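Local coordinates for protein putative monooxygenase (Fusobacterium nucleatum subsp. nucleatum, PDB 3MCS) that probably works as a monooxygenase of the antibiotic biosynthesis monooxygenase family, built from two related α/β units in a single chain, at residues Thr113-Thr118 and Cys163-Tyr168; Thr48-Lys53 and Glu201-Lys206; Asn9-Glu14 and Ile58-Asn63; Ala4-Asn9 and Ile97-Ala102. All coordinates share one frame; numbering follows the deposited sequence.

Interaction 1: Thr113-Thr118 and Cys163-Tyr168; sequences TFAVYT and CLFEVY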
# COMPACT_ATOMS: atom_id res chain seq x y z
N THR A 113 -5.55 8.41 11.66
CA THR A 113 -5.19 7.30 10.78
C THR A 113 -3.71 7.44 10.36
O THR A 113 -3.28 8.50 9.93
CB THR A 113 -6.11 7.21 9.54
OG1 THR A 113 -7.48 7.35 9.93
CG2 THR A 113 -5.95 5.89 8.83
N PHE A 114 -2.94 6.36 10.49
CA PHE A 114 -1.50 6.38 10.23
C PHE A 114 -1.10 5.26 9.26
O PHE A 114 -1.28 4.08 9.57
CB PHE A 114 -0.79 6.21 11.55
CG PHE A 114 0.69 6.41 11.49
CD1 PHE A 114 1.24 7.69 11.62
CD2 PHE A 114 1.55 5.33 11.37
CE1 PHE A 114 2.61 7.87 11.60
CE2 PHE A 114 2.91 5.50 11.33
CZ PHE A 114 3.45 6.77 11.45
N ALA A 115 -0.54 5.64 8.12
CA ALA A 115 -0.14 4.72 7.08
C ALA A 115 1.38 4.69 6.88
O ALA A 115 2.04 5.72 6.99
CB ALA A 115 -0.83 5.13 5.79
N VAL A 116 1.91 3.50 6.59
CA VAL A 116 3.35 3.29 6.36
C VAL A 116 3.54 2.39 5.17
O VAL A 116 2.73 1.49 4.96
CB VAL A 116 4.01 2.61 7.53
CG1 VAL A 116 5.49 2.59 7.34
CG2 VAL A 116 3.67 3.33 8.82
N TYR A 117 4.57 2.66 4.37
CA TYR A 117 4.90 1.82 3.21
C TYR A 117 6.38 1.49 3.21
O TYR A 117 7.23 2.37 3.15
CB TYR A 117 4.50 2.50 1.90
CG TYR A 117 4.77 1.67 0.67
CD1 TYR A 117 4.11 0.48 0.45
CD2 TYR A 117 5.64 2.12 -0.32
CE1 TYR A 117 4.35 -0.28 -0.73
CE2 TYR A 117 5.89 1.38 -1.49
CZ TYR A 117 5.25 0.19 -1.70
OH TYR A 117 5.53 -0.51 -2.87
N THR A 118 6.66 0.20 3.25
CA THR A 118 8.00 -0.28 3.30
C THR A 118 8.32 -1.15 2.09
O THR A 118 7.46 -1.92 1.66
CB THR A 118 8.15 -1.14 4.57
OG1 THR A 118 7.80 -0.34 5.72
CG2 THR A 118 9.57 -1.71 4.72
N CYS A 163 7.07 -5.82 -0.57
CA CYS A 163 6.38 -4.54 -0.37
C CYS A 163 5.32 -4.69 0.67
O CYS A 163 4.42 -5.53 0.52
CB CYS A 163 5.68 -4.10 -1.66
SG CYS A 163 6.81 -3.81 -3.05
N LEU A 164 5.39 -3.84 1.70
CA LEU A 164 4.44 -3.89 2.82
C LEU A 164 3.72 -2.57 3.05
O LEU A 164 4.34 -1.57 3.39
CB LEU A 164 5.16 -4.29 4.11
CG LEU A 164 4.24 -4.45 5.31
CD1 LEU A 164 3.26 -5.58 5.02
CD2 LEU A 164 5.01 -4.71 6.62
N PHE A 165 2.40 -2.58 2.86
CA PHE A 165 1.56 -1.42 3.12
C PHE A 165 0.75 -1.75 4.34
O PHE A 165 0.15 -2.81 4.41
CB PHE A 165 0.62 -1.13 1.98
CG PHE A 165 -0.24 0.09 2.19
CD1 PHE A 165 0.34 1.36 2.30
CD2 PHE A 165 -1.63 -0.01 2.25
CE1 PHE A 165 -0.44 2.49 2.48
CE2 PHE A 165 -2.43 1.13 2.42
CZ PHE A 165 -1.83 2.38 2.55
N GLU A 166 0.72 -0.84 5.30
CA GLU A 166 -0.01 -1.08 6.54
C GLU A 166 -0.63 0.19 7.09
O GLU A 166 -0.02 1.24 7.06
CB GLU A 166 0.92 -1.76 7.57
CG GLU A 166 2.29 -1.13 7.71
CD GLU A 166 3.24 -1.92 8.61
OE1 GLU A 166 2.80 -2.90 9.28
OE2 GLU A 166 4.44 -1.56 8.64
N VAL A 167 -1.87 0.07 7.57
CA VAL A 167 -2.60 1.19 8.14
C VAL A 167 -2.94 0.87 9.59
O VAL A 167 -3.29 -0.25 9.89
CB VAL A 167 -3.85 1.47 7.32
CG1 VAL A 167 -4.62 2.62 7.91
CG2 VAL A 167 -3.47 1.76 5.85
N TYR A 168 -2.79 1.86 10.49
CA TYR A 168 -3.04 1.74 11.92
C TYR A 168 -4.08 2.78 12.38
O TYR A 168 -4.26 3.82 11.74
CB TYR A 168 -1.74 1.91 12.71
CG TYR A 168 -0.72 0.83 12.43
CD1 TYR A 168 0.11 0.90 11.33
CD2 TYR A 168 -0.59 -0.27 13.27
CE1 TYR A 168 1.02 -0.09 11.04
CE2 TYR A 168 0.34 -1.28 13.00
CZ TYR A 168 1.14 -1.18 11.87
OH TYR A 168 2.08 -2.17 11.58
O HOH W 1 5.19 -0.72 5.91

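Interaction 2: Thr48-Lys53 and Glu201-Lys206; sequences TDERDK and ELQVLK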
# COMPACT_ATOMS: atom_id res chain seq x y z
N THR A 48 0.62 10.61 1.02
CA THR A 48 1.65 11.51 0.53
C THR A 48 2.90 11.43 1.39
O THR A 48 2.81 11.27 2.60
CB THR A 48 1.16 13.00 0.57
OG1 THR A 48 -0.10 13.15 -0.06
CG2 THR A 48 2.13 13.90 -0.11
N ASP A 49 4.06 11.55 0.74
CA ASP A 49 5.36 11.65 1.40
C ASP A 49 5.85 13.06 1.08
O ASP A 49 6.10 13.38 -0.07
CB ASP A 49 6.32 10.59 0.87
CG ASP A 49 7.65 10.55 1.61
OD1 ASP A 49 7.87 11.33 2.55
OD2 ASP A 49 8.50 9.72 1.22
N GLU A 50 5.95 13.92 2.08
CA GLU A 50 6.37 15.32 1.84
C GLU A 50 7.85 15.63 2.10
O GLU A 50 8.29 16.78 1.91
CB GLU A 50 5.47 16.28 2.63
CG GLU A 50 3.99 16.17 2.23
CD GLU A 50 3.18 17.46 2.43
OE1 GLU A 50 3.24 18.06 3.54
OE2 GLU A 50 2.47 17.85 1.46
N ARG A 51 8.63 14.62 2.47
CA ARG A 51 10.05 14.80 2.68
C ARG A 51 10.75 15.12 1.36
O ARG A 51 10.45 14.52 0.35
CB ARG A 51 10.66 13.54 3.27
CG ARG A 51 10.18 13.21 4.67
CD ARG A 51 10.77 11.89 5.14
NE ARG A 51 10.30 10.76 4.33
CZ ARG A 51 10.79 9.53 4.40
NH1 ARG A 51 11.79 9.25 5.23
NH2 ARG A 51 10.31 8.57 3.61
N ASP A 52 11.68 16.07 1.37
CA ASP A 52 12.43 16.48 0.16
C ASP A 52 11.57 17.08 -0.96
O ASP A 52 11.61 18.28 -1.23
CB ASP A 52 13.26 15.30 -0.41
CG ASP A 52 14.22 14.72 0.59
OD1 ASP A 52 14.52 15.40 1.60
OD2 ASP A 52 14.69 13.58 0.37
N LYS A 53 10.81 16.21 -1.61
CA LYS A 53 9.96 16.58 -2.73
C LYS A 53 8.68 15.81 -2.54
O LYS A 53 8.72 14.60 -2.36
CB LYS A 53 10.64 16.16 -4.05
CG LYS A 53 12.10 16.73 -4.26
CD LYS A 53 12.94 16.04 -5.39
CE LYS A 53 13.28 14.52 -5.14
NZ LYS A 53 14.17 14.20 -3.96
N GLU A 201 6.89 6.64 6.36
CA GLU A 201 5.72 6.99 7.12
C GLU A 201 4.99 7.95 6.19
O GLU A 201 5.58 8.85 5.64
CB GLU A 201 6.10 7.65 8.44
CG GLU A 201 6.95 6.78 9.35
CD GLU A 201 7.17 7.40 10.72
OE1 GLU A 201 6.51 8.42 11.04
OE2 GLU A 201 7.99 6.85 11.48
N LEU A 202 3.69 7.74 6.00
CA LEU A 202 2.93 8.53 5.04
C LEU A 202 1.75 9.31 5.62
O LEU A 202 1.06 8.85 6.52
CB LEU A 202 2.41 7.60 3.93
CG LEU A 202 3.42 6.90 3.01
CD1 LEU A 202 2.69 5.91 2.09
CD2 LEU A 202 4.21 7.88 2.18
N GLN A 203 1.53 10.48 5.04
CA GLN A 203 0.49 11.40 5.39
C GLN A 203 -0.77 10.97 4.62
O GLN A 203 -0.84 11.07 3.40
CB GLN A 203 0.99 12.80 4.99
CG GLN A 203 0.13 14.03 5.28
CD GLN A 203 0.81 15.32 4.78
OE1 GLN A 203 0.34 15.95 3.83
NE2 GLN A 203 1.92 15.69 5.38
N VAL A 204 -1.77 10.47 5.32
CA VAL A 204 -3.01 10.02 4.68
C VAL A 204 -3.77 11.14 3.94
O VAL A 204 -3.92 12.23 4.45
CB VAL A 204 -3.93 9.35 5.73
CG1 VAL A 204 -5.30 9.16 5.20
CG2 VAL A 204 -3.35 8.02 6.15
N LEU A 205 -4.26 10.86 2.74
CA LEU A 205 -5.00 11.84 1.93
C LEU A 205 -6.48 11.45 1.81
O LEU A 205 -7.35 12.19 2.20
CB LEU A 205 -4.37 11.98 0.55
CG LEU A 205 -4.72 13.27 -0.17
CD1 LEU A 205 -3.83 13.39 -1.39
CD2 LEU A 205 -6.21 13.38 -0.54
N LYS A 206 -6.76 10.28 1.24
CA LYS A 206 -8.11 9.76 1.19
C LYS A 206 -8.06 8.24 1.10
O LYS A 206 -7.31 7.70 0.29
CB LYS A 206 -8.91 10.33 0.01
CG LYS A 206 -10.44 10.12 0.12
CD LYS A 206 -11.05 10.97 1.25
CE LYS A 206 -12.56 10.65 1.53
NZ LYS A 206 -12.83 9.27 2.11

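Interaction 3: Asn9-Glu14 and Ile58-Asn63; sequences NVYDFE and IVEIYN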
# COMPACT_ATOMS: atom_id res chain seq x y z
N ASN A 9 -1.60 -2.96 -7.03
CA ASN A 9 -0.70 -2.04 -7.71
C ASN A 9 -0.47 -0.81 -6.83
O ASN A 9 -1.40 -0.28 -6.24
CB ASN A 9 -1.30 -1.62 -9.06
CG ASN A 9 -1.41 -2.77 -10.05
OD1 ASN A 9 -0.69 -3.78 -9.96
ND2 ASN A 9 -2.31 -2.61 -11.04
N VAL A 10 0.78 -0.38 -6.73
CA VAL A 10 1.15 0.79 -5.95
C VAL A 10 1.76 1.79 -6.91
O VAL A 10 2.80 1.53 -7.48
CB VAL A 10 2.18 0.44 -4.89
CG1 VAL A 10 2.64 1.69 -4.19
CG2 VAL A 10 1.60 -0.55 -3.89
N TYR A 11 1.07 2.90 -7.11
CA TYR A 11 1.50 3.95 -8.03
C TYR A 11 2.12 5.12 -7.27
O TYR A 11 1.57 5.55 -6.26
CB TYR A 11 0.31 4.48 -8.80
CG TYR A 11 -0.41 3.42 -9.56
CD1 TYR A 11 0.02 3.04 -10.83
CD2 TYR A 11 -1.54 2.79 -9.04
CE1 TYR A 11 -0.64 2.05 -11.54
CE2 TYR A 11 -2.21 1.81 -9.76
CZ TYR A 11 -1.75 1.45 -11.00
OH TYR A 11 -2.38 0.47 -11.71
N ASP A 12 3.24 5.65 -7.74
CA ASP A 12 3.82 6.84 -7.10
C ASP A 12 4.33 7.88 -8.10
O ASP A 12 4.70 7.54 -9.22
CB ASP A 12 4.92 6.44 -6.12
CG ASP A 12 6.23 6.13 -6.78
OD1 ASP A 12 6.99 7.07 -7.13
OD2 ASP A 12 6.54 4.93 -6.87
N PHE A 13 4.32 9.14 -7.73
CA PHE A 13 4.85 10.18 -8.61
C PHE A 13 5.11 11.45 -7.85
O PHE A 13 4.49 11.70 -6.81
CB PHE A 13 3.94 10.47 -9.80
CG PHE A 13 2.60 11.05 -9.45
CD1 PHE A 13 2.44 12.40 -9.33
CD2 PHE A 13 1.50 10.23 -9.28
CE1 PHE A 13 1.19 12.94 -9.02
CE2 PHE A 13 0.27 10.76 -8.98
CZ PHE A 13 0.12 12.11 -8.84
N GLU A 14 6.01 12.26 -8.40
CA GLU A 14 6.39 13.52 -7.79
C GLU A 14 5.37 14.61 -8.16
O GLU A 14 5.01 14.75 -9.33
CB GLU A 14 7.78 13.91 -8.25
CG GLU A 14 8.30 15.16 -7.64
CD GLU A 14 9.70 15.45 -8.03
OE1 GLU A 14 10.37 14.51 -8.51
OE2 GLU A 14 10.13 16.60 -7.84
N ILE A 58 -0.43 5.90 -4.22
CA ILE A 58 -1.80 5.43 -4.28
C ILE A 58 -1.70 3.91 -4.37
O ILE A 58 -1.12 3.39 -5.29
CB ILE A 58 -2.58 6.00 -5.48
CG1 ILE A 58 -2.50 7.52 -5.54
CG2 ILE A 58 -4.03 5.61 -5.40
CD1 ILE A 58 -3.30 8.14 -6.70
N VAL A 59 -2.22 3.24 -3.35
CA VAL A 59 -2.28 1.79 -3.30
C VAL A 59 -3.67 1.43 -3.81
O VAL A 59 -4.65 1.92 -3.28
CB VAL A 59 -2.07 1.28 -1.88
CG1 VAL A 59 -2.17 -0.25 -1.81
CG2 VAL A 59 -0.73 1.77 -1.37
N GLU A 60 -3.75 0.61 -4.85
CA GLU A 60 -5.00 0.23 -5.48
C GLU A 60 -5.09 -1.29 -5.48
O GLU A 60 -4.14 -1.95 -5.88
CB GLU A 60 -5.08 0.76 -6.91
CG GLU A 60 -5.06 2.30 -7.07
CD GLU A 60 -5.28 2.81 -8.56
OE1 GLU A 60 -5.49 2.04 -9.51
OE2 GLU A 60 -5.24 4.01 -8.79
N ILE A 61 -6.22 -1.85 -5.03
CA ILE A 61 -6.41 -3.30 -4.95
C ILE A 61 -7.75 -3.72 -5.50
O ILE A 61 -8.79 -3.18 -5.14
CB ILE A 61 -6.17 -3.85 -3.52
CG1 ILE A 61 -6.16 -5.39 -3.53
CG2 ILE A 61 -7.17 -3.25 -2.54
CD1 ILE A 61 -5.68 -5.99 -2.20
N TYR A 62 -7.70 -4.70 -6.40
CA TYR A 62 -8.88 -5.20 -7.11
C TYR A 62 -9.03 -6.70 -6.97
O TYR A 62 -8.09 -7.43 -6.69
CB TYR A 62 -8.81 -4.81 -8.58
CG TYR A 62 -8.61 -3.33 -8.79
CD1 TYR A 62 -7.35 -2.78 -8.77
CD2 TYR A 62 -9.69 -2.50 -8.98
CE1 TYR A 62 -7.17 -1.42 -8.95
CE2 TYR A 62 -9.52 -1.13 -9.17
CZ TYR A 62 -8.25 -0.60 -9.16
OH TYR A 62 -8.03 0.74 -9.34
N ASN A 63 -10.24 -7.16 -7.24
CA ASN A 63 -10.55 -8.54 -7.02
C ASN A 63 -9.90 -9.44 -8.06
O ASN A 63 -9.53 -10.56 -7.74
CB ASN A 63 -12.07 -8.71 -6.97
CG ASN A 63 -12.52 -9.69 -5.90
OD1 ASN A 63 -11.92 -10.76 -5.71
ND2 ASN A 63 -13.59 -9.34 -5.20

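Interaction 4: Ala4-Asn9 and Ile97-Ala102; sequences AVPILN and IDVQIA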
# COMPACT_ATOMS: atom_id res chain seq x y z
N ALA A 4 -9.71 -16.54 -7.99
CA ALA A 4 -9.14 -15.37 -8.65
C ALA A 4 -7.95 -14.81 -7.88
O ALA A 4 -7.90 -14.86 -6.66
CB ALA A 4 -10.20 -14.32 -8.78
N VAL A 5 -7.00 -14.27 -8.63
CA VAL A 5 -5.78 -13.68 -8.07
C VAL A 5 -6.02 -12.21 -7.84
O VAL A 5 -6.40 -11.52 -8.79
CB VAL A 5 -4.57 -13.84 -9.02
CG1 VAL A 5 -3.39 -13.00 -8.57
CG2 VAL A 5 -4.19 -15.32 -9.15
N PRO A 6 -5.82 -11.72 -6.60
CA PRO A 6 -6.02 -10.28 -6.39
C PRO A 6 -4.94 -9.41 -7.05
O PRO A 6 -3.77 -9.77 -7.08
CB PRO A 6 -5.96 -10.14 -4.87
CG PRO A 6 -5.20 -11.33 -4.39
CD PRO A 6 -5.48 -12.43 -5.36
N ILE A 7 -5.35 -8.28 -7.60
CA ILE A 7 -4.43 -7.34 -8.23
C ILE A 7 -4.14 -6.21 -7.28
O ILE A 7 -5.04 -5.50 -6.90
CB ILE A 7 -4.99 -6.75 -9.55
CG1 ILE A 7 -5.49 -7.87 -10.50
CG2 ILE A 7 -3.92 -5.94 -10.23
CD1 ILE A 7 -4.46 -8.93 -10.86
N LEU A 8 -2.88 -6.06 -6.90
CA LEU A 8 -2.38 -5.02 -6.01
C LEU A 8 -1.28 -4.23 -6.73
O LEU A 8 -0.18 -4.78 -7.02
CB LEU A 8 -1.79 -5.64 -4.76
CG LEU A 8 -1.15 -4.68 -3.74
CD1 LEU A 8 -2.14 -3.63 -3.32
CD2 LEU A 8 -0.67 -5.46 -2.53
N ASN A 9 -1.60 -2.96 -7.03
CA ASN A 9 -0.70 -2.04 -7.71
C ASN A 9 -0.47 -0.81 -6.83
O ASN A 9 -1.40 -0.28 -6.24
CB ASN A 9 -1.30 -1.62 -9.06
CG ASN A 9 -1.41 -2.77 -10.05
OD1 ASN A 9 -0.69 -3.78 -9.96
ND2 ASN A 9 -2.31 -2.61 -11.04
N ILE A 97 2.22 -6.09 -7.72
CA ILE A 97 2.61 -7.02 -6.65
C ILE A 97 1.89 -8.36 -6.54
O ILE A 97 0.67 -8.42 -6.55
CB ILE A 97 2.43 -6.29 -5.30
CG1 ILE A 97 3.13 -4.93 -5.36
CG2 ILE A 97 2.94 -7.13 -4.15
CD1 ILE A 97 2.87 -4.06 -4.19
N ASP A 98 2.63 -9.46 -6.43
CA ASP A 98 2.01 -10.77 -6.21
C ASP A 98 1.66 -10.77 -4.74
O ASP A 98 2.57 -10.80 -3.89
CB ASP A 98 2.95 -11.93 -6.55
CG ASP A 98 3.00 -12.26 -8.06
OD1 ASP A 98 2.05 -11.96 -8.83
OD2 ASP A 98 4.01 -12.87 -8.47
N VAL A 99 0.37 -10.72 -4.43
CA VAL A 99 -0.07 -10.64 -3.03
C VAL A 99 0.18 -11.94 -2.28
O VAL A 99 -0.20 -13.01 -2.76
CB VAL A 99 -1.56 -10.31 -2.94
CG1 VAL A 99 -1.98 -10.19 -1.48
CG2 VAL A 99 -1.84 -9.05 -3.69
N GLN A 100 0.86 -11.86 -1.13
CA GLN A 100 1.11 -13.06 -0.29
C GLN A 100 0.09 -13.09 0.81
O GLN A 100 -0.51 -14.14 1.08
CB GLN A 100 2.51 -13.05 0.29
CG GLN A 100 3.58 -13.25 -0.75
CD GLN A 100 3.68 -14.69 -1.27
OE1 GLN A 100 3.26 -15.65 -0.60
NE2 GLN A 100 4.26 -14.84 -2.45
N ILE A 101 -0.07 -11.94 1.47
CA ILE A 101 -1.07 -11.73 2.49
C ILE A 101 -1.72 -10.36 2.31
O ILE A 101 -1.03 -9.35 2.11
CB ILE A 101 -0.50 -11.77 3.89
CG1 ILE A 101 0.24 -13.07 4.13
CG2 ILE A 101 -1.64 -11.60 4.88
CD1 ILE A 101 0.77 -13.19 5.53
N ALA A 102 -3.04 -10.34 2.34
CA ALA A 102 -3.81 -9.12 2.27
C ALA A 102 -4.98 -9.28 3.26
O ALA A 102 -5.86 -10.12 3.05
CB ALA A 102 -4.30 -8.84 0.86
O HOH W 2 -1.81 -11.21 -6.32

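Interaction 1: Thr113-Thr118 and Cys163-Tyr168
E166 holds CG in the crowded position between its backbone N and carbonyl carbon (chi1 47°), and the chain then runs extended. Y168 has CG anti to its carbonyl carbon (chi1 -64°). These torsions place the E166 carboxylate and the Y168 phenol close together on the face they share with V116 and T118. Y168 OH donates to E166 OE1 at 2.5 Å and reaches it from well above the carboxylate plane. The other oxygen is linked to the partner strand by a water. T118 OG1 donates to this water at 2.6 Å. The water donates to E166 OE2 at 3.0 Å and to L164 O at 2.8 Å.

In the second α/β unit, consistent with the dimeric α/β barrel clan, two antiparallel strands are joined by six backbone hydrogen bonds. F114, V116 and T118 pair with Y168, E166 and L164. The straightest bond runs from L164 N to T118 O (2.8 Å, 177° at the hydrogen). The opposite face is mostly apolar and carries A115, Y117, F165 and V167. There F165 CB lies at the edge of the Y117 ring, 4.1 Å from CD1. F165 also meets F45 edge-to-face, which ties this strand pair to the first half of the chain.

The E166 carboxylate is buried, yet each of its oxygens receives a hydrogen bond. That would help it to stay charged beside H177 of helix 171-178.

Interaction 2: Thr48-Lys53 and Glu201-Lys206
This is a short antiparallel β contact that joins the two halves of the chain near the edge of the fold. Strand 41-49 of the first half ends here against the long strand 194-209. T48 and Q203 form one hydrogen-bonded pair. Q203 N gives to T48 O at 2.9 Å, in the carbonyl plane. T48 N gives to Q203 O at 2.8 Å, from above that carbonyl's plane. On one side of this pair L202 CD2 packs against D49 CB at 3.7 Å.

Beyond D49 the chain turns away, and the remaining link is polar and exposed. The extended Q203 side chain crosses E50 obliquely, with amide and carboxylate planes 70° apart. Its NE2 makes only a weak bond to E50 OE1, at 3.3 Å. The turn is braced from within. R51 grips D49 side-on, with NE 3.1 Å from OD1 and NH2 3.2 Å from OD2.

T48 OG1 is bonded to the hydroxyl of Y23 on helix 20-37, and L205 packs on the same helix. L205 and K206 both face A46 in a classic β bulge. On its other edge strand 194-209 runs beside strand 114-122, with L202 bonded to A115.

Interaction 3: Asn9-Glu14 and Ile58-Asn63
Two antiparallel strands, 7-15 and 55-62, meet here inside the first unit of a fold consistent with the dimeric α/β barrel clan. The axes of these short segments approach to 4.8 Å and run at 157° to each other. The tight part spans N9 to Y11 against I58 to E60. Four backbone hydrogen bonds hold it. N9 and E60 exchange two, both nearly along the C=O axes, with E60 N to N9 O at 2.9 Å. Y11 and I58 exchange the other two, both in the carbonyl planes.

The face with Y11 and E60 carries the larger side-chain contact. Each has CG anti to its own carbonyl carbon. The two groups cross at about a right angle, and ring and carboxylate planes are 57° apart. Y11 CE2 comes 3.3 Å from E60 OE1. The carboxylate is buried and bonded to two other tyrosines. E60 OE2 bonds to the hydroxyl of Y30. E60 OE1 accepts from Y62 OH at 2.9 Å, although the position of that hydroxyl is less certain. F68 and H71 of helix 65-73 cover this side.

Side-chain contact between the two segments fades beyond these three pairs, though the strands stay paired: F13 bonds to S56 through the backbone. D12 and E14 are partly exposed and carry no side-chain contact to 58-63. N63 lies past the end of its strand, exposed to solvent. The face away from Y11 and E60 is packed as well: V59 reaches F45 of the next strand. There V10 and V59 lie side by side, pointing the same way, with V10 CG2 4.1 Å from V59 CG2.

Interaction 4: Ala4-Asn9 and Ile97-Ala102
The strands 7-9 and 97-99 run roughly antiparallel but splay; the axes of these short segments approach to 6.3 Å, with 137° between their directions. One direct backbone hydrogen bond spans them. I97 N gives to L8 O at 2.8 Å, almost along the C=O axis. Further along, a water connects the two backbones. It donates to P6 O at 2.5 Å and accepts from V99 N at 2.9 Å.

L8 is the central side chain. Its CG is anti to the backbone N (chi1 177°), and its CB and CD2 meet V99. V99 CG2, anti to its own carbonyl carbon, comes in at about a right angle and lies 3.6 Å from L8 CB. I97 runs alongside L8 and points the same way, with CD1 4.1 Å from L8 CG. P6 closes the row obliquely, its ring atom CG 4.0 Å from V99 CB.

The contact brings the first strand of the chain against strand 91-104, which also pairs with strand 147-155 of the second unit. Y215 of strand 214-216 touches both P6 and V99, and Y151 of strand 147-155 touches L8. Past V99 the chain turns a corner, where Q100 and I101 both face L152 in a classic β bulge.

The side-chain part of this contact is thus purely apolar: L8, V99, I97 and P6 pack carbon to carbon. Polar bonding is left to the backbone, and the water supplies a bridge where the strands have splayed.

How the interactions relate
Interaction 4 opens at the N terminus with 4-9. Interaction 3 opens next, sharing N9, and closes at 58-63, so it nests inside the loop that interaction 4 closes at 97-102. Interaction 2 opens at 48-53, before either of these has closed, and therefore crosses both. Interaction 1 follows in series after them, from 113-118 to 163-168, and nests inside the loop that interaction 2 closes at 201-206. All four reach one curled antiparallel sheet. Interactions 3 and 1 each bind strands within one half. Interaction 2 joins the halves, and interaction 4 fastens the first strand to strand 91-104, which in turn pairs with strand 147-155 of the second half.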